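Local coordinates for FAD-dependent pyridine nucleotide-disulphide oxidoreductase (Desulfovibrio vulgaris, PDB 3IWA), which probably uses FAD and NAD(P)H to carry out oxidoreduction, as a member of the pyridine nucleotide-disulphide oxidoreductase family, at residues A[119-127]-A[252-263]. Sequence-based numbering, arbitrary orientation.
Sequences LALGSKANR and LAAGVSPNTQLA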
loop_
_atom_site.group_PDB
_atom_site.type_symbol
_atom_site.label_atom_id
_atom_site.label_comp_id
_atom_site.label_asym_id
_atom_site.label_seq_id
_atom_site.Cartn_x
_atom_site.Cartn_y
_atom_site.Cartn_z
ATOM N N LEU A 119 -13.911 -21.800 -19.155
ATOM C CA LEU A 119 -12.756 -22.658 -19.081
ATOM C C LEU A 119 -11.836 -22.291 -17.911
ATOM O O LEU A 119 -11.180 -21.282 -17.912
ATOM C CB LEU A 119 -12.016 -22.633 -20.414
ATOM C CG LEU A 119 -12.863 -23.002 -21.657
ATOM C CD1 LEU A 119 -12.050 -22.951 -22.917
ATOM C CD2 LEU A 119 -13.472 -24.390 -21.492
ATOM N N ALA A 120 -11.838 -23.124 -16.882
ATOM C CA ALA A 120 -10.961 -22.963 -15.746
ATOM C C ALA A 120 -10.059 -24.174 -15.696
ATOM O O ALA A 120 -10.146 -24.971 -14.788
ATOM C CB ALA A 120 -11.779 -22.860 -14.477
ATOM N N LEU A 121 -9.212 -24.305 -16.697
ATOM C CA LEU A 121 -8.512 -25.538 -16.939
ATOM C C LEU A 121 -7.237 -25.692 -16.156
ATOM O O LEU A 121 -6.670 -26.770 -16.164
ATOM C CB LEU A 121 -8.184 -25.686 -18.430
ATOM C CG LEU A 121 -9.359 -25.532 -19.384
ATOM C CD1 LEU A 121 -8.863 -25.659 -20.789
ATOM C CD2 LEU A 121 -10.423 -26.540 -19.093
ATOM N N GLY A 122 -6.757 -24.634 -15.502
ATOM C CA GLY A 122 -5.553 -24.752 -14.675
ATOM C C GLY A 122 -4.295 -25.020 -15.497
ATOM O O GLY A 122 -4.245 -24.777 -16.709
ATOM N N SER A 123 -3.275 -25.531 -14.843
ATOM C CA SER A 123 -2.009 -25.751 -15.497
ATOM C C SER A 123 -1.527 -27.163 -15.171
ATOM O O SER A 123 -2.167 -27.866 -14.398
ATOM C CB SER A 123 -1.016 -24.715 -14.988
ATOM O OG SER A 123 -0.982 -24.768 -13.573
ATOM N N LYS A 124 -0.406 -27.555 -15.777
ATOM C CA LYS A 124 0.264 -28.836 -15.517
ATOM C C LYS A 124 1.720 -28.537 -15.209
ATOM O O LYS A 124 2.311 -27.606 -15.788
ATOM C CB LYS A 124 0.190 -29.819 -16.717
ATOM C CG LYS A 124 0.021 -29.133 -18.095
ATOM C CD LYS A 124 0.550 -29.926 -19.306
ATOM C CE LYS A 124 0.453 -29.064 -20.591
ATOM N NZ LYS A 124 1.140 -29.628 -21.806
ATOM N N ALA A 125 2.278 -29.341 -14.304
ATOM C CA ALA A 125 3.662 -29.245 -13.890
ATOM C C ALA A 125 4.589 -29.523 -15.076
ATOM O O ALA A 125 4.362 -30.470 -15.861
ATOM C CB ALA A 125 3.947 -30.207 -12.717
ATOM N N ASN A 126 5.586 -28.655 -15.245
ATOM C CA ASN A 126 6.675 -28.945 -16.172
ATOM C C ASN A 126 7.488 -30.141 -15.613
ATOM O O ASN A 126 7.865 -30.187 -14.419
ATOM C CB ASN A 126 7.582 -27.727 -16.379
ATOM C CG ASN A 126 6.943 -26.629 -17.251
ATOM O OD1 ASN A 126 5.855 -26.786 -17.812
ATOM N ND2 ASN A 126 7.648 -25.508 -17.371
ATOM N N ARG A 127 7.727 -31.113 -16.480
ATOM C CA ARG A 127 8.386 -32.359 -16.077
ATOM C C ARG A 127 9.647 -32.501 -16.904
ATOM O O ARG A 127 9.555 -32.538 -18.115
ATOM C CB ARG A 127 7.439 -33.537 -16.326
ATOM C CG ARG A 127 7.245 -34.431 -15.134
ATOM C CD ARG A 127 5.775 -34.727 -14.891
ATOM N NE ARG A 127 5.642 -35.780 -13.880
ATOM C CZ ARG A 127 4.543 -36.030 -13.174
ATOM N NH1 ARG A 127 4.547 -37.013 -12.278
ATOM N NH2 ARG A 127 3.448 -35.299 -13.348
ATOM N N LEU A 252 7.569 -31.769 -7.521
ATOM C CA LEU A 252 7.820 -31.030 -8.752
ATOM C C LEU A 252 7.148 -29.640 -8.667
ATOM O O LEU A 252 5.916 -29.529 -8.661
ATOM C CB LEU A 252 7.308 -31.801 -9.981
ATOM C CG LEU A 252 7.895 -33.195 -10.249
ATOM C CD1 LEU A 252 7.424 -33.683 -11.610
ATOM C CD2 LEU A 252 9.417 -33.247 -10.170
ATOM N N ALA A 253 7.986 -28.611 -8.581
ATOM C CA ALA A 253 7.585 -27.218 -8.412
ATOM C C ALA A 253 8.505 -26.399 -9.291
ATOM O O ALA A 253 9.091 -25.423 -8.848
ATOM C CB ALA A 253 7.751 -26.780 -6.956
ATOM N N ALA A 254 8.636 -26.808 -10.536
ATOM C CA ALA A 254 9.582 -26.181 -11.443
ATOM C C ALA A 254 8.859 -25.454 -12.546
ATOM O O ALA A 254 9.352 -25.390 -13.669
ATOM C CB ALA A 254 10.538 -27.230 -12.042
ATOM N N GLY A 255 7.693 -24.909 -12.238
ATOM C CA GLY A 255 6.962 -24.132 -13.234
ATOM C C GLY A 255 5.964 -24.973 -14.025
ATOM O O GLY A 255 6.030 -26.209 -14.053
ATOM N N VAL A 256 5.057 -24.280 -14.695
ATOM C CA VAL A 256 3.844 -24.875 -15.195
ATOM C C VAL A 256 3.578 -24.467 -16.619
ATOM O O VAL A 256 4.124 -23.478 -17.101
ATOM C CB VAL A 256 2.658 -24.434 -14.327
ATOM C CG1 VAL A 256 2.933 -24.782 -12.841
ATOM C CG2 VAL A 256 2.360 -22.916 -14.511
ATOM N N SER A 257 2.763 -25.260 -17.304
ATOM C CA SER A 257 2.273 -24.910 -18.628
ATOM C C SER A 257 0.767 -24.939 -18.575
ATOM O O SER A 257 0.198 -25.717 -17.812
ATOM C CB SER A 257 2.782 -25.878 -19.698
ATOM O OG SER A 257 3.848 -25.285 -20.439
ATOM N N PRO A 258 0.112 -24.087 -19.375
ATOM C CA PRO A 258 -1.333 -24.079 -19.374
ATOM C C PRO A 258 -1.899 -25.423 -19.842
ATOM O O PRO A 258 -1.445 -25.968 -20.841
ATOM C CB PRO A 258 -1.679 -22.953 -20.367
ATOM C CG PRO A 258 -0.484 -22.132 -20.474
ATOM C CD PRO A 258 0.661 -23.055 -20.270
ATOM N N ASN A 259 -2.883 -25.931 -19.107
ATOM C CA ASN A 259 -3.535 -27.208 -19.411
ATOM C C ASN A 259 -4.649 -27.065 -20.470
ATOM O O ASN A 259 -5.793 -27.340 -20.186
ATOM C CB ASN A 259 -4.122 -27.785 -18.109
ATOM C CG ASN A 259 -4.628 -29.252 -18.262
ATOM O OD1 ASN A 259 -4.273 -29.926 -19.210
ATOM N ND2 ASN A 259 -5.444 -29.731 -17.304
ATOM N N THR A 260 -4.279 -26.672 -21.686
ATOM C CA THR A 260 -5.217 -26.130 -22.696
ATOM C C THR A 260 -5.522 -27.013 -23.967
ATOM O O THR A 260 -6.090 -26.523 -24.956
ATOM C CB THR A 260 -4.721 -24.730 -23.151
ATOM O OG1 THR A 260 -3.365 -24.845 -23.538
ATOM C CG2 THR A 260 -4.791 -23.725 -22.009
ATOM N N GLN A 261 -5.217 -28.308 -23.914
ATOM C CA GLN A 261 -5.514 -29.193 -25.055
ATOM C C GLN A 261 -6.956 -29.053 -25.576
ATOM O O GLN A 261 -7.176 -28.959 -26.776
ATOM C CB GLN A 261 -5.228 -30.658 -24.747
ATOM C CG GLN A 261 -5.307 -31.577 -26.005
ATOM C CD GLN A 261 -4.231 -31.255 -27.078
ATOM O OE1 GLN A 261 -3.066 -31.038 -26.745
ATOM N NE2 GLN A 261 -4.626 -31.244 -28.368
ATOM N N LEU A 262 -7.908 -29.008 -24.660
ATOM C CA LEU A 262 -9.319 -28.807 -24.952
ATOM C C LEU A 262 -9.615 -27.478 -25.652
ATOM O O LEU A 262 -10.463 -27.409 -26.517
ATOM C CB LEU A 262 -10.108 -28.922 -23.645
ATOM C CG LEU A 262 -11.627 -29.037 -23.741
ATOM C CD1 LEU A 262 -12.102 -30.435 -24.212
ATOM C CD2 LEU A 262 -12.264 -28.695 -22.398
ATOM N N ALA A 263 -8.927 -26.413 -25.289
ATOM C CA ALA A 263 -9.085 -25.145 -25.998
ATOM C C ALA A 263 -8.478 -25.243 -27.380
ATOM O O ALA A 263 -9.039 -24.720 -28.350
ATOM C CB ALA A 263 -8.414 -23.993 -25.234
HETATM O O HOH W 1 6.900 -28.333 -12.375
#
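Lys124 and Ser257 grip each other through two backbone hydrogen bonds, Lys124 N to Ser257 O and Ser257 N to Lys124 O, both 2.8 Å, forming the hydrogen-bonded pair at the middle of a two-stranded antiparallel ribbon. Strands 123-125 and 256-258 run at 148° to one another, with Ser123-Pro258 and Ala125-Val256 as the flanking non-hydrogen-bonded pairs. The ladder continues at both ends: Asn126 N donates to Gly255 O, and Asn259 N reaches Gly122 O.

Asn126 can be followed atom by atom. Its CB sits 3.2 Å from Gly255 O, the very oxygen its own backbone N binds. With CG anti to the carbonyl carbon (chi1 -74°), the amide is laid against the partner backbone: CG remains close to Gly255 O, ND2 lies 3.8 Å from Gly255 C, and OD1 arrives 3.5 Å from Ser257 N, too poorly angled for a bond. The side chain thus lies along the backbone of Gly255 and the start of strand 256-258, while its main-chain N makes the hydrogen bond. A water ties this end together, donating to Asn126 O and Gly255 O and accepting from Ala254 N. Beyond it, Leu252 CD1 lies over one face of the Arg127 guanidinium, 3.6 Å from Arg127 NE.

Toward the other end, Leu121 CD1 lies 3.6 Å from Asn259 O, and Asn259 ND2 gives Leu121 O a weak hydrogen bond. Leu119 and Leu121 also touch Ile9 of the parallel sheet that includes strand 116-119, whereas Leu252 belongs to the second parallel sheet. This is consistent with the two-way link expected in this family between FAD-binding and NAD(P)H-binding domains. Main-chain hydrogen bonds and one water pin the register, while Gly255's backbone angles call for glycine beside the ladder.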